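Local coordinates for protein 2-dehydro-3-deoxy-d-gluconate/2-dehydro-3-deoxy-phosphogluconate aldolase (Picrophilus torridus, PDB 4UXD) that is an aldolase of the dihydrodipicolinate synthetase family, a parallel alpha/beta barrel with added C-terminal helices, assembled from four copies, at residues Thr68-Tyr73 / Pro288-Val293; Cys225-Thr228 / Gly233-Arg236; Pro258-Leu263 / Asn270-Tyr275. All blocks are in the same frame, centred on the assembly; numbering follows the deposited sequence.

Contact 1: Thr68-Tyr73 / Pro288-Val293; sequences TGVFPY and PPMYRV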
loop_
_atom_site.group_PDB
_atom_site.type_symbol
_atom_site.label_atom_id
_atom_site.label_comp_id
_atom_site.label_asym_id
_atom_site.label_seq_id
_atom_site.Cartn_x
_atom_site.Cartn_y
_atom_site.Cartn_z
ATOM N N THR A 68 -4.969 -21.709 6.697
ATOM C CA THR A 68 -5.590 -21.917 7.987
ATOM C C THR A 68 -4.807 -22.950 8.780
ATOM O O THR A 68 -4.721 -22.862 10.011
ATOM C CB THR A 68 -7.046 -22.383 7.829
ATOM O OG1 THR A 68 -7.797 -21.369 7.161
ATOM C CG2 THR A 68 -7.678 -22.663 9.180
ATOM N N GLY A 69 -4.228 -23.920 8.068
ATOM C CA GLY A 69 -3.432 -24.967 8.690
ATOM C C GLY A 69 -1.987 -24.580 8.961
ATOM O O GLY A 69 -1.171 -25.434 9.337
ATOM N N VAL A 70 -1.701 -23.289 8.789
ATOM C CA VAL A 70 -0.376 -22.694 8.910
ATOM C C VAL A 70 0.756 -23.610 8.431
ATOM O O VAL A 70 1.779 -23.762 9.098
ATOM C CB VAL A 70 -0.098 -22.209 10.383
ATOM C CG1 VAL A 70 -0.937 -20.983 10.704
ATOM C CG2 VAL A 70 -0.349 -23.267 11.416
ATOM N N PHE A 71 0.587 -24.147 7.222
ATOM C CA PHE A 71 1.520 -25.123 6.655
ATOM C C PHE A 71 2.995 -24.684 6.638
ATOM O O PHE A 71 3.860 -25.533 6.832
ATOM C CB PHE A 71 1.080 -25.523 5.217
ATOM C CG PHE A 71 1.242 -24.434 4.189
ATOM C CD1 PHE A 71 0.213 -23.537 3.935
ATOM C CD2 PHE A 71 2.420 -24.313 3.473
ATOM C CE1 PHE A 71 0.365 -22.534 3.017
ATOM C CE2 PHE A 71 2.573 -23.315 2.550
ATOM C CZ PHE A 71 1.538 -22.411 2.320
ATOM N N PRO A 72 3.299 -23.379 6.429
ATOM C CA PRO A 72 4.740 -23.098 6.364
ATOM C C PRO A 72 5.453 -23.126 7.718
ATOM O O PRO A 72 6.673 -23.003 7.774
ATOM C CB PRO A 72 4.792 -21.685 5.771
ATOM C CG PRO A 72 3.543 -21.078 6.178
ATOM C CD PRO A 72 2.509 -22.167 6.151
ATOM N N TYR A 73 4.706 -23.262 8.805
ATOM C CA TYR A 73 5.342 -23.354 10.110
ATOM C C TYR A 73 5.881 -24.776 10.329
ATOM O O TYR A 73 6.647 -25.002 11.245
ATOM C CB TYR A 73 4.367 -22.966 11.236
ATOM C CG TYR A 73 3.864 -21.538 11.194
ATOM C CD1 TYR A 73 4.450 -20.589 10.352
ATOM C CD2 TYR A 73 2.803 -21.132 11.991
ATOM C CE1 TYR A 73 3.994 -19.282 10.297
ATOM C CE2 TYR A 73 2.338 -19.809 11.950
ATOM C CZ TYR A 73 2.936 -18.887 11.097
ATOM O OH TYR A 73 2.479 -17.573 11.049
ATOM N N PRO A 288 5.060 -21.019 17.841
ATOM C CA PRO A 288 5.470 -19.683 17.401
ATOM C C PRO A 288 5.717 -19.654 15.894
ATOM O O PRO A 288 6.272 -20.625 15.373
ATOM C CB PRO A 288 6.758 -19.440 18.178
ATOM C CG PRO A 288 6.613 -20.260 19.424
ATOM C CD PRO A 288 5.764 -21.445 19.066
ATOM N N PRO A 289 5.306 -18.571 15.200
ATOM C CA PRO A 289 4.779 -17.287 15.699
ATOM C C PRO A 289 3.309 -17.278 16.149
ATOM O O PRO A 289 2.833 -16.233 16.567
ATOM C CB PRO A 289 4.953 -16.358 14.493
ATOM C CG PRO A 289 4.768 -17.260 13.308
ATOM C CD PRO A 289 5.290 -18.629 13.728
ATOM N N MET A 290 2.593 -18.392 16.050
ATOM C CA MET A 290 1.273 -18.483 16.667
ATOM C C MET A 290 1.392 -18.123 18.145
ATOM O O MET A 290 2.464 -18.257 18.746
ATOM C CB MET A 290 0.674 -19.895 16.540
ATOM C CG MET A 290 0.515 -20.431 15.145
ATOM S SD MET A 290 0.119 -22.194 15.108
ATOM C CE MET A 290 -1.649 -22.203 15.364
ATOM N N TYR A 291 0.291 -17.676 18.738
ATOM C CA TYR A 291 0.240 -17.494 20.182
ATOM C C TYR A 291 -1.214 -17.455 20.663
ATOM O O TYR A 291 -2.119 -17.157 19.883
ATOM C CB TYR A 291 0.997 -16.228 20.579
ATOM C CG TYR A 291 0.363 -14.944 20.111
ATOM C CD1 TYR A 291 0.664 -14.406 18.870
ATOM C CD2 TYR A 291 -0.521 -14.259 20.923
ATOM C CE1 TYR A 291 0.085 -13.217 18.450
ATOM C CE2 TYR A 291 -1.104 -13.078 20.516
ATOM C CZ TYR A 291 -0.801 -12.560 19.282
ATOM O OH TYR A 291 -1.379 -11.374 18.895
ATOM N N ARG A 292 -1.444 -17.788 21.929
ATOM C CA ARG A 292 -2.806 -17.791 22.484
ATOM C C ARG A 292 -3.371 -16.369 22.517
ATOM O O ARG A 292 -2.657 -15.410 22.789
ATOM C CB ARG A 292 -2.818 -18.430 23.884
ATOM C CG ARG A 292 -3.949 -17.996 24.848
ATOM C CD ARG A 292 -5.267 -18.749 24.648
ATOM N NE ARG A 292 -5.765 -19.252 25.934
ATOM C CZ ARG A 292 -6.659 -18.637 26.709
ATOM N NH1 ARG A 292 -7.209 -17.482 26.340
ATOM N NH2 ARG A 292 -7.014 -19.191 27.861
ATOM N N VAL A 293 -4.669 -16.252 22.270
ATOM C CA VAL A 293 -5.280 -14.962 21.968
ATOM C C VAL A 293 -6.343 -14.531 22.982
ATOM O O VAL A 293 -6.224 -13.477 23.617
ATOM C CB VAL A 293 -5.896 -15.014 20.551
ATOM C CG1 VAL A 293 -6.955 -13.960 20.352
ATOM C CG2 VAL A 293 -4.804 -14.843 19.506
#
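The ring of Tyr-73 lies against the pyrrolidine ring of Pro-289, and this pair is the closely packed part of the contact. Pro-289 CD sits almost above the middle of the aromatic ring, 3.6 Å from the centroid of the Tyr-73 ring and 13° off its normal. This is a CH-pi contact over the face. Pro-289 CG is shifted toward the phenol end, 3.3 Å from Tyr-73 CZ. The peptide bond before Pro-289 is cis. Tyr-73 CG stands beside its own backbone N (chi1 -63°), which carries the ring across to the proline.

Met-290 uses the edge of the same ring. Met-290 CG comes near the ring plane, 3.7 Å from Tyr-73 CE2. The methionine chain then bends at chi3 (83°), and its sulphur meets Val-70 tip to tip. This pair is looser, with Met-290 SD 3.9 Å from Val-70 CG2. The four touching residues are buried. Behind them, Val-70 and Met-290 also pack on Tyr-273 of helix 270-279. Ile-129 of the second subunit packs on Val-70 and Tyr-73.

The contact fades from Tyr-291 on. Tyr-291 is partly exposed, and its hydroxyl bonds to Asn-132 of the second subunit. Arg-292 and Val-293 are poorly ordered.

The backbone N of Tyr-73 bonds to Val-70 O at 3.0 Å, closing the short 3-10 turn. That turn follows Thr-68 and Gly-69, the end of the G-x-T-G sequence that marks the loop after the second barrel strand in the dihydrodipicolinate synthetase family.

Contact 2: Cys225-Thr228 / Gly233-Arg236; sequences CGTT and GIVR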
loop_
_atom_site.group_PDB
_atom_site.type_symbol
_atom_site.label_atom_id
_atom_site.label_comp_id
_atom_site.label_asym_id
_atom_site.label_seq_id
_atom_site.Cartn_x
_atom_site.Cartn_y
_atom_site.Cartn_z
ATOM N N CYS A 225 -13.913 -22.580 3.522
ATOM C CA CYS A 225 -14.340 -21.781 4.661
ATOM C C CYS A 225 -13.828 -22.280 6.004
ATOM O O CYS A 225 -14.313 -23.272 6.523
ATOM C CB CYS A 225 -15.866 -21.736 4.681
ATOM S SG CYS A 225 -16.594 -21.156 3.139
ATOM N N GLY A 226 -12.880 -21.555 6.584
ATOM C CA GLY A 226 -12.244 -21.968 7.822
ATOM C C GLY A 226 -13.170 -22.150 9.020
ATOM O O GLY A 226 -12.869 -22.922 9.929
ATOM N N THR A 227 -14.288 -21.440 9.046
ATOM C CA THR A 227 -15.204 -21.559 10.166
ATOM C C THR A 227 -15.825 -22.958 10.276
ATOM O O THR A 227 -16.401 -23.294 11.311
ATOM C CB THR A 227 -16.337 -20.534 10.070
ATOM O OG1 THR A 227 -17.134 -20.792 8.900
ATOM C CG2 THR A 227 -15.759 -19.126 10.038
ATOM N N THR A 228 -15.706 -23.772 9.232
ATOM C CA THR A 228 -16.241 -25.130 9.283
ATOM C C THR A 228 -15.442 -26.024 10.246
ATOM O O THR A 228 -15.864 -27.128 10.551
ATOM C CB THR A 228 -16.273 -25.793 7.889
ATOM O OG1 THR A 228 -14.943 -25.899 7.361
ATOM C CG2 THR A 228 -17.131 -24.980 6.946
ATOM N N GLY A 233 -22.436 -23.583 10.296
ATOM C CA GLY A 233 -23.105 -22.451 9.663
ATOM C C GLY A 233 -22.945 -22.380 8.155
ATOM O O GLY A 233 -23.927 -22.339 7.419
ATOM N N ILE A 234 -21.702 -22.383 7.692
ATOM C CA ILE A 234 -21.426 -22.362 6.264
ATOM C C ILE A 234 -22.075 -23.521 5.520
ATOM O O ILE A 234 -22.503 -23.347 4.383
ATOM C CB ILE A 234 -19.906 -22.380 5.993
ATOM C CG1 ILE A 234 -19.332 -20.974 6.157
ATOM C CG2 ILE A 234 -19.576 -22.920 4.583
ATOM C CD1 ILE A 234 -19.805 -19.975 5.115
ATOM N N VAL A 235 -22.151 -24.699 6.130
ATOM C CA VAL A 235 -22.680 -25.860 5.407
ATOM C C VAL A 235 -24.214 -25.832 5.283
ATOM O O VAL A 235 -24.758 -26.164 4.219
ATOM C CB VAL A 235 -22.248 -27.173 6.062
ATOM C CG1 VAL A 235 -22.827 -28.373 5.294
ATOM C CG2 VAL A 235 -20.741 -27.251 6.096
ATOM N N ARG A 236 -24.898 -25.452 6.362
ATOM C CA ARG A 236 -26.336 -25.194 6.303
ATOM C C ARG A 236 -26.623 -24.215 5.174
ATOM O O ARG A 236 -27.463 -24.476 4.316
ATOM C CB ARG A 236 -26.865 -24.637 7.635
ATOM C CG ARG A 236 -26.669 -25.581 8.821
ATOM C CD ARG A 236 -27.443 -25.151 10.060
ATOM N NE ARG A 236 -26.738 -24.143 10.841
ATOM C CZ ARG A 236 -27.066 -22.854 10.923
ATOM N NH1 ARG A 236 -28.119 -22.364 10.268
ATOM N NH2 ARG A 236 -26.330 -22.042 11.679
HETATM O O HOH W 1 -19.138 -22.509 9.085
#
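Ile-234 has the largest share of the contact, followed by Thr-228 and Cys-225. The isoleucine points from the first turn of helix 233-240 into the bend of 225-228. Its two branches divide the work. Ile-234 CG2 packs on the cysteine, 3.8 Å from Cys-225 SG. Ile-234 CG1 runs past Cys-225 CB at the same distance. The Thr-227 and Ile-234 side chains cross at about a right angle, with Thr-227 OG1 3.5 Å from Ile-234 CG1. The branch point faces the methyl of Thr-228, with Ile-234 CB 3.9 Å from Thr-228 CG2.

Thr-228 OG1 lies between the backbone N and the carbonyl carbon (chi1 62°) and bonds to Cys-225 O at 2.8 Å. The bond is nearly straight on the carbonyl, with a C=O to donor angle of 166°. This hydrogen bond fixes the rotation of Thr-228 and leaves CG2 against Ile-234. Cys-225 O also takes the backbone N of Thr-228, at 3.1 Å. Two bonds from one residue thus grip this carbonyl and fix the turn. Behind the apolar group, Ile-28 of strand 27-31 touches both Thr-228 and Ile-234.

A water bridges the two segments. It donates to Thr-227 OG1 at 2.6 Å and accepts from the backbone N of Ile-234 at 2.9 Å, so it serves an N-H of the first helical turn. The Thr-227 hydroxyl is also bonded to Asp-209.

Strand 222-224 is the eighth in the barrel, and it lies beside the first strand. The contact therefore belongs to the last beta-alpha unit of the parallel alpha/beta barrel, where the loop after the strand packs on the start of the helix that follows.

Contact 3: Pro258-Leu263 / Asn270-Tyr275; sequences PLMKKL and NAYYEY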
loop_
_atom_site.group_PDB
_atom_site.type_symbol
_atom_site.label_atom_id
_atom_site.label_comp_id
_atom_site.label_asym_id
_atom_site.label_seq_id
_atom_site.Cartn_x
_atom_site.Cartn_y
_atom_site.Cartn_z
ATOM N N PRO A 258 -21.226 -12.645 11.636
ATOM C CA PRO A 258 -20.887 -12.190 12.986
ATOM C C PRO A 258 -19.776 -13.020 13.602
ATOM O O PRO A 258 -18.962 -12.482 14.355
ATOM C CB PRO A 258 -22.206 -12.346 13.746
ATOM C CG PRO A 258 -23.236 -12.245 12.685
ATOM C CD PRO A 258 -22.649 -12.996 11.538
ATOM N N LEU A 259 -19.729 -14.304 13.258
ATOM C CA LEU A 259 -18.615 -15.164 13.675
ATOM C C LEU A 259 -17.291 -14.753 13.029
ATOM O O LEU A 259 -16.244 -14.727 13.698
ATOM C CB LEU A 259 -18.898 -16.626 13.337
ATOM C CG LEU A 259 -17.760 -17.557 13.752
ATOM C CD1 LEU A 259 -17.618 -17.583 15.271
ATOM C CD2 LEU A 259 -17.972 -18.938 13.186
ATOM N N MET A 260 -17.344 -14.463 11.727
ATOM C CA MET A 260 -16.175 -13.987 10.988
ATOM C C MET A 260 -15.627 -12.677 11.562
ATOM O O MET A 260 -14.431 -12.409 11.466
ATOM C CB MET A 260 -16.508 -13.793 9.503
ATOM C CG MET A 260 -16.462 -15.069 8.646
ATOM S SD MET A 260 -14.867 -15.927 8.749
ATOM C CE MET A 260 -13.759 -14.871 7.831
ATOM N N LYS A 261 -16.497 -11.866 12.159
ATOM C CA LYS A 261 -16.066 -10.605 12.746
ATOM C C LYS A 261 -15.325 -10.859 14.044
ATOM O O LYS A 261 -14.275 -10.259 14.289
ATOM C CB LYS A 261 -17.247 -9.682 13.010
ATOM C CG LYS A 261 -16.835 -8.321 13.584
ATOM C CD LYS A 261 -18.054 -7.452 13.889
ATOM C CE LYS A 261 -17.666 -6.151 14.576
ATOM N NZ LYS A 261 -18.819 -5.516 15.275
ATOM N N LYS A 262 -15.898 -11.728 14.879
ATOM C CA LYS A 262 -15.255 -12.161 16.115
ATOM C C LYS A 262 -13.852 -12.681 15.804
ATOM O O LYS A 262 -12.876 -12.202 16.370
ATOM C CB LYS A 262 -16.080 -13.251 16.817
ATOM C CG LYS A 262 -17.349 -12.773 17.499
ATOM C CD LYS A 262 -17.071 -12.227 18.903
ATOM C CE LYS A 262 -18.354 -11.864 19.653
ATOM N NZ LYS A 262 -18.090 -11.422 21.056
ATOM N N LEU A 263 -13.758 -13.643 14.883
ATOM C CA LEU A 263 -12.474 -14.273 14.535
ATOM C C LEU A 263 -11.423 -13.298 13.968
ATOM O O LEU A 263 -10.213 -13.537 14.084
ATOM C CB LEU A 263 -12.713 -15.407 13.528
ATOM C CG LEU A 263 -13.488 -16.615 14.076
ATOM C CD1 LEU A 263 -13.893 -17.554 12.962
ATOM C CD2 LEU A 263 -12.676 -17.371 15.143
ATOM N N ASN A 270 -4.952 -17.610 14.832
ATOM C CA ASN A 270 -4.888 -18.126 16.187
ATOM C C ASN A 270 -6.265 -18.355 16.817
ATOM O O ASN A 270 -6.485 -19.385 17.454
ATOM C CB ASN A 270 -4.045 -17.182 17.024
ATOM C CG ASN A 270 -2.606 -17.119 16.533
ATOM O OD1 ASN A 270 -1.969 -18.158 16.349
ATOM N ND2 ASN A 270 -2.099 -15.904 16.284
ATOM N N ALA A 271 -7.195 -17.429 16.589
ATOM C CA ALA A 271 -8.546 -17.529 17.134
ATOM C C ALA A 271 -9.258 -18.810 16.693
ATOM O O ALA A 271 -10.065 -19.355 17.447
ATOM C CB ALA A 271 -9.368 -16.320 16.734
ATOM N N TYR A 272 -8.959 -19.279 15.482
ATOM C CA TYR A 272 -9.551 -20.511 14.957
ATOM C C TYR A 272 -9.129 -21.689 15.811
ATOM O O TYR A 272 -9.907 -22.614 16.053
ATOM C CB TYR A 272 -9.136 -20.761 13.499
ATOM C CG TYR A 272 -9.784 -19.818 12.504
ATOM C CD1 TYR A 272 -9.387 -18.484 12.408
ATOM C CD2 TYR A 272 -10.795 -20.259 11.658
ATOM C CE1 TYR A 272 -9.978 -17.623 11.494
ATOM C CE2 TYR A 272 -11.397 -19.403 10.750
ATOM C CZ TYR A 272 -10.980 -18.091 10.671
ATOM O OH TYR A 272 -11.574 -17.247 9.771
ATOM N N TYR A 273 -7.882 -21.639 16.265
ATOM C CA TYR A 273 -7.326 -22.705 17.058
ATOM C C TYR A 273 -7.967 -22.697 18.447
ATOM O O TYR A 273 -8.467 -23.724 18.894
ATOM C CB TYR A 273 -5.789 -22.586 17.103
ATOM C CG TYR A 273 -5.155 -23.098 15.818
ATOM C CD1 TYR A 273 -5.194 -22.352 14.647
ATOM C CD2 TYR A 273 -4.558 -24.343 15.768
ATOM C CE1 TYR A 273 -4.644 -22.829 13.467
ATOM C CE2 TYR A 273 -4.009 -24.832 14.594
ATOM C CZ TYR A 273 -4.053 -24.074 13.446
ATOM O OH TYR A 273 -3.498 -24.561 12.281
ATOM N N GLU A 274 -7.995 -21.549 19.112
ATOM C CA GLU A 274 -8.637 -21.484 20.415
ATOM C C GLU A 274 -10.085 -21.967 20.317
ATOM O O GLU A 274 -10.553 -22.755 21.143
ATOM C CB GLU A 274 -8.594 -20.062 20.972
ATOM C CG GLU A 274 -9.113 -19.946 22.393
ATOM C CD GLU A 274 -8.801 -18.595 23.026
ATOM O OE1 GLU A 274 -7.989 -17.844 22.442
ATOM O OE2 GLU A 274 -9.371 -18.280 24.098
ATOM N N TYR A 275 -10.780 -21.512 19.282
ATOM C CA TYR A 275 -12.199 -21.773 19.159
ATOM C C TYR A 275 -12.416 -23.264 19.045
ATOM O O TYR A 275 -13.369 -23.809 19.599
ATOM C CB TYR A 275 -12.781 -21.039 17.953
ATOM C CG TYR A 275 -14.263 -20.774 18.046
ATOM C CD1 TYR A 275 -15.180 -21.815 17.989
ATOM C CD2 TYR A 275 -14.749 -19.482 18.178
ATOM C CE1 TYR A 275 -16.540 -21.577 18.070
ATOM C CE2 TYR A 275 -16.108 -19.234 18.259
ATOM C CZ TYR A 275 -17.002 -20.284 18.203
ATOM O OH TYR A 275 -18.359 -20.044 18.284
HETATM O O HOH W 2 -7.387 -15.315 14.330
#
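Leu-263 is the main bump here, and the start of helix 270-279 supplies the hollow. The leucine pushes its forked end between Tyr-272 and Tyr-275, with Ala-271 as the floor. Leu-263 CD1 lies over one face of the Tyr-272 ring, 4.0 Å from its centroid and 23° off the normal. It is displaced toward the rim and makes a CH-pi contact. Leu-263 CD2 takes the other side of the hollow. It rests 3.8 Å from Ala-271 CB and 4.2 Å from Tyr-275 CD2. The small alanine is consistent with the close backbones here, where the CA atoms of Leu-263 and Ala-271 are 5.7 Å apart.

Helices 245-264 and 270-279 are joined by a short link and belong to the C-terminal helical part that this family adds to its barrel. The two segments meet steeply, at 111° between their N-to-C directions, with their axes 10.5 Å apart at closest approach. One turn before Leu-263, Leu-259 fills in beside the ring of Tyr-275. With chi1 at 180°, Leu-259 carries its CG to the side opposite its own backbone N, and Leu-259 CD1 reaches Tyr-275 CE2 at 3.7 Å.

Met-260 starts on the far side of its helix. Two bends in its chain bring Met-260 SD round to 3.7 Å from Tyr-272 OH. The sulphur only packs there; the hydroxyl's hydrogen bond goes to a bound glycerol. Where the backbones come nearest, a water accepts from the backbone N of Ala-271 at 3.1 Å; its link to Leu-263 O is weak. Beyond the hollow, the ring of Tyr-275 stacks with Phe-230.

In the fold
Contact 1 closes a long loop of the chain, from the region after strand 61-63 to the C-terminal tail. Contacts 2 and 3 are nested inside it, one after the other. Contact 2 belongs to the barrel and contact 3 to the helices that follow. Their centres are about 12 Å apart, and they touch where Thr-227 meets Met-260 and Leu-263. Contacts 1 and 3 have centres about 14 Å apart and touch through Tyr-273 of 270-275, whose OH probably bonds to Thr-68 O. Contacts 1 and 2 do not touch; their centres are about 21 Å apart. Helix 270-279 thus links the C-terminal tail to the barrel loops.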